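Penicillin binding protein 2X (Streptococcus thermophilus, PDB 5U47) probably cross-links peptidoglycan strands as a transpeptidase of the septal wall machinery and is the kind of enzyme that beta-lactams inactivate by acylating an active-site serine. Local coordinates at residues M570-G573 and A574-D577; T148-S151 and E152-G155; P225-T228 and F229-T232; Q416-M419 and L420-F423; F557-T560 and V561-V565. The protein carries 1 engineered substitution. One frame throughout, in Å; residues are numbered along the deposited sequence.

Contact 1 (M570-G573 and A574-D577); sequences MSMG and ATLD
The backbone oxygen of G573 is gripped by two amides of the short helix 574-577. L576 N gives the sounder bond, 3.0 Å to G573 O, although its donor stands 42° above the carbonyl plane; D577 N adds a weak one at 3.3 Å to the same G573 O. One residue back, M572 O takes two more weak bonds, from T575 N and from T575 OG1, each 3.4 Å away. The threonine hydroxyl lies beside its own backbone N (chi1 -51°), which is how both donors of one residue come to the same carbonyl.

Above this polar turn M572 reaches over the new helix. Its chain runs out straight and then bends at the thioether (chi3 71°), so that the terminal methyl CE touches two branches, 3.8 Å from L576 CD2 and 3.9 Å from T575 CG2. The side chains of M572 and L576 cross at about a right angle, and both also touch S223.

The chain turns at G573, which has positive phi, is the first residue after helix 558-572 and holds the N-cap position of helix 574-577. Three of the four bonds across the turn are weak, and M572 on L576 adds apolar contact to them.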
loop_
_atom_site.group_PDB
_atom_site.type_symbol
_atom_site.label_atom_id
_atom_site.label_comp_id
_atom_site.label_asym_id
_atom_site.label_seq_id
_atom_site.Cartn_x
_atom_site.Cartn_y
_atom_site.Cartn_z
ATOM N N MET A 570 16.974 2.114 12.258
ATOM C CA MET A 570 17.992 1.309 12.939
ATOM C C MET A 570 17.950 1.505 14.463
ATOM O O MET A 570 18.109 0.543 15.209
ATOM C CB MET A 570 19.395 1.615 12.404
ATOM C CG MET A 570 19.643 1.152 10.979
ATOM S SD MET A 570 19.613 -0.643 10.749
ATOM C CE MET A 570 21.109 -1.136 11.583
ATOM N N SER A 571 17.709 2.732 14.926
ATOM C CA SER A 571 17.681 2.989 16.363
ATOM C C SER A 571 16.478 2.335 17.071
ATOM O O SER A 571 16.534 2.122 18.281
ATOM C CB SER A 571 17.666 4.494 16.658
ATOM O OG SER A 571 16.401 5.043 16.313
ATOM N N MET A 572 15.412 2.011 16.330
ATOM C CA MET A 572 14.197 1.444 16.940
ATOM C C MET A 572 14.305 -0.014 17.386
ATOM O O MET A 572 13.769 -0.369 18.447
ATOM C CB MET A 572 12.988 1.667 16.038
ATOM C CG MET A 572 12.592 3.136 16.005
ATOM S SD MET A 572 11.307 3.545 14.809
ATOM C CE MET A 572 9.884 2.787 15.588
ATOM N N GLY A 573 14.984 -0.853 16.608
ATOM C CA GLY A 573 15.192 -2.254 17.005
ATOM C C GLY A 573 13.914 -3.066 17.113
ATOM O O GLY A 573 13.140 -3.144 16.162
ATOM N N ALA A 574 13.690 -3.641 18.293
ATOM C CA ALA A 574 12.520 -4.479 18.569
ATOM C C ALA A 574 11.162 -3.776 18.430
ATOM O O ALA A 574 10.124 -4.426 18.538
ATOM C CB ALA A 574 12.641 -5.098 19.958
ATOM N N THR A 575 11.151 -2.462 18.222
ATOM C CA THR A 575 9.876 -1.773 18.027
ATOM C C THR A 575 9.390 -2.015 16.591
ATOM O O THR A 575 8.179 -2.117 16.353
ATOM C CB THR A 575 9.973 -0.263 18.331
ATOM O OG1 THR A 575 10.567 -0.066 19.620
ATOM C CG2 THR A 575 8.595 0.381 18.325
ATOM N N LEU A 576 10.332 -2.112 15.646
ATOM C CA LEU A 576 9.992 -2.371 14.242
ATOM C C LEU A 576 9.880 -3.860 13.916
ATOM O O LEU A 576 9.168 -4.228 12.980
ATOM C CB LEU A 576 11.000 -1.715 13.283
ATOM C CG LEU A 576 10.995 -0.191 13.160
ATOM C CD1 LEU A 576 12.087 0.276 12.215
ATOM C CD2 LEU A 576 9.645 0.292 12.682
ATOM N N ASP A 577 10.601 -4.711 14.647
ATOM C CA ASP A 577 10.513 -6.164 14.437
ATOM C C ASP A 577 9.160 -6.650 14.953
ATOM O O ASP A 577 8.413 -7.309 14.237
ATOM C CB ASP A 577 11.631 -6.916 15.190
ATOM C CG ASP A 577 13.041 -6.545 14.713
ATOM O OD1 ASP A 577 13.217 -6.209 13.521
ATOM O OD2 ASP A 577 13.980 -6.620 15.541
#

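Contact 2 (T148-S151 and E152-G155); sequences TFAS and EFLG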
loop_
_atom_site.group_PDB
_atom_site.type_symbol
_atom_site.label_atom_id
_atom_site.label_comp_id
_atom_site.label_asym_id
_atom_site.label_seq_id
_atom_site.Cartn_x
_atom_site.Cartn_y
_atom_site.Cartn_z
ATOM N N THR A 148 -1.893 14.657 9.146
ATOM C CA THR A 148 -1.090 14.421 7.930
ATOM C C THR A 148 -0.126 13.273 8.222
ATOM O O THR A 148 0.965 13.468 8.789
ATOM C CB THR A 148 -0.368 15.705 7.510
ATOM O OG1 THR A 148 -1.358 16.735 7.298
ATOM C CG2 THR A 148 0.418 15.486 6.253
ATOM N N PHE A 149 -0.548 12.074 7.841
ATOM C CA PHE A 149 0.141 10.842 8.195
ATOM C C PHE A 149 -0.323 9.759 7.241
ATOM O O PHE A 149 -1.476 9.330 7.310
ATOM C CB PHE A 149 -0.255 10.501 9.655
ATOM C CG PHE A 149 0.297 9.201 10.196
ATOM C CD1 PHE A 149 -0.263 7.985 9.845
ATOM C CD2 PHE A 149 1.325 9.210 11.130
ATOM C CE1 PHE A 149 0.238 6.792 10.359
ATOM C CE2 PHE A 149 1.820 8.034 11.665
ATOM C CZ PHE A 149 1.263 6.824 11.287
ATOM N N ALA A 150 0.567 9.329 6.343
ATOM C CA ALA A 150 0.258 8.285 5.328
ATOM C C ALA A 150 -1.135 8.466 4.769
ATOM O O ALA A 150 -1.880 7.499 4.588
ATOM C CB ALA A 150 0.375 6.926 5.957
ATOM N N SER A 151 -1.475 9.701 4.456
ATOM C CA SER A 151 -2.851 10.013 4.082
ATOM C C SER A 151 -3.345 9.308 2.837
ATOM O O SER A 151 -4.419 8.676 2.855
ATOM C CB SER A 151 -3.043 11.529 3.990
ATOM O OG SER A 151 -2.895 12.103 5.276
ATOM N N GLU A 152 -2.575 9.399 1.760
ATOM C CA GLU A 152 -2.956 8.704 0.535
ATOM C C GLU A 152 -3.016 7.176 0.730
ATOM O O GLU A 152 -3.885 6.513 0.180
ATOM C CB GLU A 152 -2.050 9.103 -0.642
ATOM C CG GLU A 152 -2.315 10.524 -1.140
ATOM C CD GLU A 152 -1.783 11.648 -0.258
ATOM O OE1 GLU A 152 -1.012 11.424 0.744
ATOM O OE2 GLU A 152 -2.142 12.798 -0.592
ATOM N N PHE A 153 -2.109 6.634 1.532
ATOM C CA PHE A 153 -2.142 5.193 1.814
ATOM C C PHE A 153 -3.444 4.770 2.540
ATOM O O PHE A 153 -4.122 3.807 2.124
ATOM C CB PHE A 153 -0.920 4.819 2.620
ATOM C CG PHE A 153 -0.973 3.442 3.210
ATOM C CD1 PHE A 153 -0.700 2.325 2.430
ATOM C CD2 PHE A 153 -1.284 3.268 4.551
ATOM C CE1 PHE A 153 -0.738 1.054 2.989
ATOM C CE2 PHE A 153 -1.311 1.995 5.124
ATOM C CZ PHE A 153 -1.039 0.893 4.335
ATOM N N LEU A 154 -3.785 5.496 3.602
ATOM C CA LEU A 154 -4.982 5.185 4.392
ATOM C C LEU A 154 -6.267 5.388 3.621
ATOM O O LEU A 154 -7.175 4.580 3.707
ATOM C CB LEU A 154 -5.035 6.035 5.664
ATOM C CG LEU A 154 -3.958 5.779 6.705
ATOM C CD1 LEU A 154 -4.043 6.819 7.811
ATOM C CD2 LEU A 154 -4.078 4.376 7.266
ATOM N N GLY A 155 -6.340 6.468 2.860
ATOM C CA GLY A 155 -7.561 6.790 2.171
ATOM C C GLY A 155 -8.608 7.308 3.144
ATOM O O GLY A 155 -8.310 7.617 4.308
HETATM O O HOH W 1 -7.024 9.967 4.378
#
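Two backbone bonds close the short helix 151-154: L154 N to A150 O and G155 N to S151 O, both 2.9 Å. S151 O also receives a longer bond from a water, which spans to G155 O at 2.7 Å and so ties the last turn to the residue that leaves it.

At the other end, S151 OG lies beside its own backbone N (chi1 -66°) and takes a weak bond from F149 N, 3.5 Å from that OG. Its stronger partners are Y267 O and S269 OG. The carboxylate of E152 folds back through a bend at chi2 (75°), bringing OE1 within 3.8 Å of S151 CB, while its oxygens bond T266 and Y280.

Packing is lighter. L154 CG sits 3.4 Å from A150 O, and its CD1 branch comes to the edge of the F149 ring, near the ring plane, at 4.4 Å from F149 CD1. A150 CB and F153 CB meet on another side of the turn.

F149 and A150 before the turn pack on helix 224-241, while S151 and E152 bond the loop around Y267. The whole is a single helical turn with A150 at the N-cap position, left through G155 with positive phi.

Contact 3 (P225-T228 and F229-T232); sequences PLQT and FLET
Among the side chains, the polar link is Q227 NE2 to E231 OE2, 2.8 Å, one helical turn apart. The carboxylate oxygen is met on its anti side, 16° out of the carboxylate plane, and lies close to the amide plane of Q227; the two planes are 39° apart. Both chains bend at chi2 to bring their ends together, Q227 at 76° and E231 in the opposite sense. Each end has further partners: Q227 NE2 also bonds T261 O, E231 OE2 takes A150 N and T262 OG1, and E231 OE1 forms a salt bridge with R264. A buried carboxylate gripped in this way is probably kept ionised.

The backbone bonds are the regular i to i+4 ladder of an alpha-helix, L226 O to L230 N being the shortest at 2.8 Å and T228 O to T232 N weak at 3.3 Å. This is the early part of helix 224-241, which lies against the antiparallel sheet through strands 245-252 and 258-264 and against helix 558-572.

Water links the outer side of the helix: it donates to T228 O at 2.8 Å and lies 3.1 Å from T232 OG1.

Side-chain carbons also come close to carbonyl oxygens of the preceding turn. L230 CB rests 3.5 Å from Q227 O, and F229 CB lies 3.5 Å from both P225 O and L226 O. The leucine branches turn inward to the sheet, L226 onto V250 and L230 onto A248.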
loop_
_atom_site.group_PDB
_atom_site.type_symbol
_atom_site.label_atom_id
_atom_site.label_comp_id
_atom_site.label_asym_id
_atom_site.label_seq_id
_atom_site.Cartn_x
_atom_site.Cartn_y
_atom_site.Cartn_z
ATOM N N PRO A 225 5.723 5.740 14.809
ATOM C CA PRO A 225 6.873 6.608 15.100
ATOM C C PRO A 225 7.740 6.883 13.875
ATOM O O PRO A 225 8.131 8.032 13.619
ATOM C CB PRO A 225 7.681 5.804 16.146
ATOM C CG PRO A 225 6.688 4.873 16.772
ATOM C CD PRO A 225 5.650 4.590 15.727
ATOM N N LEU A 226 8.041 5.833 13.112
ATOM C CA LEU A 226 8.865 5.992 11.921
ATOM C C LEU A 226 8.130 6.824 10.883
ATOM O O LEU A 226 8.722 7.703 10.250
ATOM C CB LEU A 226 9.228 4.639 11.313
ATOM C CG LEU A 226 10.174 4.706 10.114
ATOM C CD1 LEU A 226 11.505 5.288 10.550
ATOM C CD2 LEU A 226 10.368 3.330 9.501
ATOM N N GLN A 227 6.850 6.527 10.697
ATOM C CA GLN A 227 6.024 7.259 9.726
ATOM C C GLN A 227 5.985 8.753 10.052
ATOM O O GLN A 227 6.126 9.574 9.157
ATOM C CB GLN A 227 4.613 6.702 9.700
ATOM C CG GLN A 227 3.675 7.389 8.703
ATOM C CD GLN A 227 3.928 6.983 7.248
ATOM O OE1 GLN A 227 4.112 5.796 6.939
ATOM N NE2 GLN A 227 3.864 7.947 6.351
ATOM N N THR A 228 5.781 9.087 11.330
ATOM C CA THR A 228 5.732 10.489 11.796
ATOM C C THR A 228 7.030 11.194 11.468
ATOM O O THR A 228 7.039 12.310 10.954
ATOM C CB THR A 228 5.399 10.560 13.316
ATOM O OG1 THR A 228 4.105 9.990 13.519
ATOM C CG2 THR A 228 5.377 11.992 13.846
ATOM N N PHE A 229 8.128 10.501 11.702
ATOM C CA PHE A 229 9.445 11.029 11.423
ATOM C C PHE A 229 9.649 11.214 9.919
ATOM O O PHE A 229 10.192 12.231 9.492
ATOM C CB PHE A 229 10.485 10.087 12.021
ATOM C CG PHE A 229 11.855 10.622 12.019
ATOM C CD1 PHE A 229 12.319 11.365 13.088
ATOM C CD2 PHE A 229 12.701 10.362 10.966
ATOM C CE1 PHE A 229 13.607 11.859 13.089
ATOM C CE2 PHE A 229 13.978 10.852 10.955
ATOM C CZ PHE A 229 14.438 11.609 12.014
ATOM N N LEU A 230 9.191 10.244 9.112
ATOM C CA LEU A 230 9.296 10.349 7.656
ATOM C C LEU A 230 8.543 11.575 7.101
ATOM O O LEU A 230 9.038 12.250 6.181
ATOM C CB LEU A 230 8.756 9.079 6.970
ATOM C CG LEU A 230 8.694 9.109 5.448
ATOM C CD1 LEU A 230 10.067 9.307 4.855
ATOM C CD2 LEU A 230 8.069 7.841 4.901
ATOM N N GLU A 231 7.344 11.835 7.630
ATOM C CA GLU A 231 6.511 12.973 7.175
ATOM C C GLU A 231 7.258 14.297 7.369
ATOM O O GLU A 231 7.287 15.140 6.486
ATOM C CB GLU A 231 5.152 13.022 7.909
ATOM C CG GLU A 231 4.225 11.810 7.705
ATOM C CD GLU A 231 3.484 11.739 6.357
ATOM O OE1 GLU A 231 3.259 12.792 5.734
ATOM O OE2 GLU A 231 3.078 10.613 5.935
ATOM N N THR A 232 7.865 14.463 8.531
ATOM C CA THR A 232 8.642 15.657 8.830
ATOM C C THR A 232 9.811 15.816 7.862
ATOM O O THR A 232 10.008 16.896 7.306
ATOM C CB THR A 232 9.188 15.602 10.261
ATOM O OG1 THR A 232 8.108 15.405 11.171
ATOM C CG2 THR A 232 9.957 16.862 10.606
HETATM O O HOH W 2 5.164 14.349 11.272
#

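Contact 4 (Q416-M419 and L420-F423); sequences QVQM and LRAF
Two bends in M419, at chi2 (-58°) and chi3 (-64°), curl its thioether toward the ring of F423 on helix 416-427, a buried alpha-helix of the transpeptidase domain. F423 sets that ring beside its own backbone N, and M419 CE thereby comes 3.7 Å from F423 CZ. The carbonyl of the same methionine lies over one face of the ring, with M419 O 3.2 Å from F423 CG, and still accepts the main-chain bond from F423 N at 2.9 Å.

The apolar side faces Y544 of strand 541-548, whose ring meets that of F423 edge to face, and M300 of helix 297-308. F423 lies near, without touching, the residues of a probable SxxK motif. L420 packs on strand 245-252, and its CG lies 3.4 Å from Q416 O.

On another side Q418 and R421 run side by side, pointing the same way, their amide and guanidinium planes 33° apart. The aliphatic Q418 CG comes obliquely to the guanidinium, 3.5 Å from R421 NH1. Both polar ends share an outside acceptor: Q418 NE2 and R421 NH1 each bond I382 O. A water in the plane of the guanidinium, at its edge, accepts from R421 NE at 2.8 Å and donates to Q418 O at 2.7 Å.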
loop_
_atom_site.group_PDB
_atom_site.type_symbol
_atom_site.label_atom_id
_atom_site.label_comp_id
_atom_site.label_asym_id
_atom_site.label_seq_id
_atom_site.Cartn_x
_atom_site.Cartn_y
_atom_site.Cartn_z
ATOM N N GLN A 416 5.782 2.137 -8.266
ATOM C CA GLN A 416 6.709 2.142 -7.140
ATOM C C GLN A 416 6.736 0.776 -6.474
ATOM O O GLN A 416 7.812 0.262 -6.119
ATOM C CB GLN A 416 6.315 3.211 -6.097
ATOM C CG GLN A 416 7.240 3.141 -4.871
ATOM C CD GLN A 416 6.936 4.098 -3.750
ATOM O OE1 GLN A 416 7.580 4.018 -2.699
ATOM N NE2 GLN A 416 5.949 4.978 -3.928
ATOM N N VAL A 417 5.556 0.183 -6.300
ATOM C CA VAL A 417 5.486 -1.111 -5.621
ATOM C C VAL A 417 6.177 -2.233 -6.438
ATOM O O VAL A 417 6.718 -3.157 -5.849
ATOM C CB VAL A 417 4.064 -1.434 -5.147
ATOM C CG1 VAL A 417 3.144 -1.712 -6.339
ATOM C CG2 VAL A 417 4.076 -2.577 -4.138
ATOM N N GLN A 418 6.187 -2.139 -7.775
ATOM C CA GLN A 418 6.955 -3.104 -8.601
ATOM C C GLN A 418 8.464 -2.954 -8.342
ATOM O O GLN A 418 9.202 -3.948 -8.239
ATOM C CB GLN A 418 6.644 -2.940 -10.081
ATOM C CG GLN A 418 5.277 -3.465 -10.466
ATOM C CD GLN A 418 4.946 -3.214 -11.913
ATOM O OE1 GLN A 418 5.268 -2.150 -12.455
ATOM N NE2 GLN A 418 4.265 -4.174 -12.542
ATOM N N MET A 419 8.920 -1.707 -8.201
ATOM C CA MET A 419 10.316 -1.482 -7.882
ATOM C C MET A 419 10.653 -2.048 -6.507
ATOM O O MET A 419 11.680 -2.689 -6.335
ATOM C CB MET A 419 10.682 0.007 -7.958
ATOM C CG MET A 419 10.589 0.593 -9.368
ATOM S SD MET A 419 11.643 -0.238 -10.583
ATOM C CE MET A 419 13.283 0.100 -9.955
ATOM N N LEU A 420 9.788 -1.811 -5.522
ATOM C CA LEU A 420 10.027 -2.324 -4.169
ATOM C C LEU A 420 10.138 -3.843 -4.173
ATOM O O LEU A 420 11.018 -4.402 -3.526
ATOM C CB LEU A 420 8.923 -1.871 -3.197
ATOM C CG LEU A 420 8.812 -0.342 -2.965
ATOM C CD1 LEU A 420 7.621 -0.038 -2.060
ATOM C CD2 LEU A 420 10.088 0.226 -2.347
ATOM N N ARG A 421 9.226 -4.483 -4.892
ATOM C CA ARG A 421 9.206 -5.936 -5.004
ATOM C C ARG A 421 10.546 -6.444 -5.589
ATOM O O ARG A 421 11.143 -7.381 -5.063
ATOM C CB ARG A 421 8.045 -6.362 -5.891
ATOM C CG ARG A 421 7.958 -7.849 -6.152
ATOM C CD ARG A 421 6.745 -8.208 -7.005
ATOM N NE ARG A 421 6.800 -7.529 -8.286
ATOM C CZ ARG A 421 5.859 -7.558 -9.238
ATOM N NH1 ARG A 421 6.045 -6.859 -10.342
ATOM N NH2 ARG A 421 4.749 -8.256 -9.108
ATOM N N ALA A 422 11.019 -5.794 -6.643
ATOM C CA ALA A 422 12.278 -6.176 -7.296
ATOM C C ALA A 422 13.448 -5.975 -6.347
ATOM O O ALA A 422 14.340 -6.838 -6.264
ATOM C CB ALA A 422 12.479 -5.371 -8.574
ATOM N N PHE A 423 13.433 -4.846 -5.616
ATOM C CA PHE A 423 14.500 -4.562 -4.659
ATOM C C PHE A 423 14.607 -5.618 -3.552
ATOM O O PHE A 423 15.711 -5.863 -3.040
ATOM C CB PHE A 423 14.358 -3.178 -4.005
ATOM C CG PHE A 423 14.538 -2.007 -4.952
ATOM C CD1 PHE A 423 15.541 -2.000 -5.917
ATOM C CD2 PHE A 423 13.759 -0.870 -4.807
ATOM C CE1 PHE A 423 15.722 -0.894 -6.761
ATOM C CE2 PHE A 423 13.933 0.230 -5.647
ATOM C CZ PHE A 423 14.910 0.209 -6.625
HETATM O O HOH W 3 8.649 -6.132 -9.795
#

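Contact 5 (F557-T560 and V561-V565); sequences FFAT and VVNPV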
loop_
_atom_site.group_PDB
_atom_site.type_symbol
_atom_site.label_atom_id
_atom_site.label_comp_id
_atom_site.label_asym_id
_atom_site.label_seq_id
_atom_site.Cartn_x
_atom_site.Cartn_y
_atom_site.Cartn_z
ATOM N N PHE A 557 20.555 16.515 -1.646
ATOM C CA PHE A 557 19.238 16.637 -1.026
ATOM C C PHE A 557 18.699 15.313 -0.520
ATOM O O PHE A 557 17.875 15.316 0.388
ATOM C CB PHE A 557 18.184 17.274 -1.940
ATOM C CG PHE A 557 18.457 18.714 -2.312
ATOM C CD1 PHE A 557 19.124 19.576 -1.456
ATOM C CD2 PHE A 557 17.937 19.230 -3.492
ATOM C CE1 PHE A 557 19.342 20.900 -1.808
ATOM C CE2 PHE A 557 18.141 20.563 -3.842
ATOM C CZ PHE A 557 18.845 21.397 -3.000
ATOM N N PHE A 558 19.150 14.194 -1.089
ATOM C CA PHE A 558 18.681 12.894 -0.606
ATOM C C PHE A 558 19.051 12.649 0.852
ATOM O O PHE A 558 18.362 11.897 1.544
ATOM C CB PHE A 558 19.191 11.733 -1.463
ATOM C CG PHE A 558 18.519 11.602 -2.794
ATOM C CD1 PHE A 558 17.135 11.563 -2.891
ATOM C CD2 PHE A 558 19.269 11.428 -3.947
ATOM C CE1 PHE A 558 16.507 11.413 -4.119
ATOM C CE2 PHE A 558 18.650 11.254 -5.184
ATOM C CZ PHE A 558 17.268 11.249 -5.272
ATOM N N ALA A 559 20.123 13.286 1.317
ATOM C CA ALA A 559 20.556 13.132 2.705
ATOM C C ALA A 559 19.503 13.661 3.674
ATOM O O ALA A 559 19.429 13.216 4.807
ATOM C CB ALA A 559 21.864 13.830 2.939
ATOM N N THR A 560 18.714 14.630 3.219
ATOM C CA THR A 560 17.657 15.210 4.020
ATOM C C THR A 560 16.600 14.179 4.431
ATOM O O THR A 560 16.079 14.219 5.543
ATOM C CB THR A 560 16.967 16.360 3.235
ATOM O OG1 THR A 560 17.946 17.349 2.893
ATOM C CG2 THR A 560 15.857 17.004 4.052
ATOM N N VAL A 561 16.321 13.232 3.551
ATOM C CA VAL A 561 15.256 12.266 3.799
ATOM C C VAL A 561 15.775 10.850 4.101
ATOM O O VAL A 561 15.316 10.232 5.045
ATOM C CB VAL A 561 14.193 12.326 2.659
ATOM C CG1 VAL A 561 14.776 11.954 1.319
ATOM C CG2 VAL A 561 13.010 11.434 2.976
ATOM N N VAL A 562 16.772 10.364 3.370
ATOM C CA VAL A 562 17.259 9.013 3.590
ATOM C C VAL A 562 18.031 8.840 4.910
ATOM O O VAL A 562 17.683 7.981 5.714
ATOM C CB VAL A 562 18.126 8.518 2.410
ATOM C CG1 VAL A 562 18.598 7.084 2.640
ATOM C CG2 VAL A 562 17.350 8.617 1.109
ATOM N N ASN A 563 19.029 9.682 5.153
ATOM C CA ASN A 563 19.902 9.516 6.334
ATOM C C ASN A 563 19.174 9.461 7.678
ATOM O O ASN A 563 19.331 8.487 8.409
ATOM C CB ASN A 563 21.039 10.594 6.388
ATOM C CG ASN A 563 21.922 10.596 5.144
ATOM O OD1 ASN A 563 21.512 10.144 4.089
ATOM N ND2 ASN A 563 23.135 11.126 5.269
ATOM N N PRO A 564 18.389 10.499 8.013
ATOM C CA PRO A 564 17.759 10.452 9.335
ATOM C C PRO A 564 16.671 9.377 9.477
ATOM O O PRO A 564 16.488 8.838 10.562
ATOM C CB PRO A 564 17.221 11.869 9.524
ATOM C CG PRO A 564 17.117 12.450 8.163
ATOM C CD PRO A 564 18.082 11.746 7.286
ATOM N N VAL A 565 15.972 9.054 8.395
ATOM C CA VAL A 565 14.903 8.047 8.454
ATOM C C VAL A 565 15.497 6.663 8.657
ATOM O O VAL A 565 15.049 5.929 9.539
ATOM C CB VAL A 565 13.992 8.123 7.215
ATOM C CG1 VAL A 565 12.972 6.955 7.206
ATOM C CG2 VAL A 565 13.275 9.470 7.218
#
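Bonding is densest at F558 O, which accepts from two donors. V562 N comes almost straight down the carbonyl bond at 2.9 Å, and V561 N approaches at 3.2 Å from 60° above the carbonyl plane. The valine branches crowd in around it: V562 CG2 lies 3.5 Å and V561 CG1 3.6 Å from F558 O. The phenyl of F558 lies edge to face with W553.

The other side lacks backbone bonds and is partly exposed: P564 has no amide hydrogen and N563 N makes no bond to the preceding turn, and the helix is kinked there. Proline carbons nevertheless press close to two carbonyls, A559 O being 3.2 Å from P564 CD and T560 O 3.3 Å from P564 CG. T560 O is bonded by Q233 NE2 from outside. N563 folds back beside its backbone N (chi1 -57°), laying its amide along A559, with OD1 3.4 Å from A559 CA and ND2 3.8 Å from A559 CB; ND2 bonds I494 O.

In the central sheet, V561 turns to strand 541-548 and V562 to both 541-548 and 526-534, whereas T560 and P564 lie along helix 224-241, T560 OG1 bonding Q240 and P564 touching F229.

From the N terminus, contact 2 comes first, then 3, 4, 5 and 1. Each joins adjacent segments, closing only a local turn, and all lie in series without nesting or crossing. Contact 2 meets contact 3 where F149 lies on Q227 and T228, joining the N-terminal part to helix 224-241. Contact 3 in turn touches both contacts on helix 558-572: L226 and L230 pack on V565 of contact 5, P225 and L226 on M572 of contact 1. Contact 4 stands apart, its nearest atoms about 9 Å from those of contact 3, with strands 245-252 and 541-548 lying between helix 416-427 and helices 224-241 and 558-572.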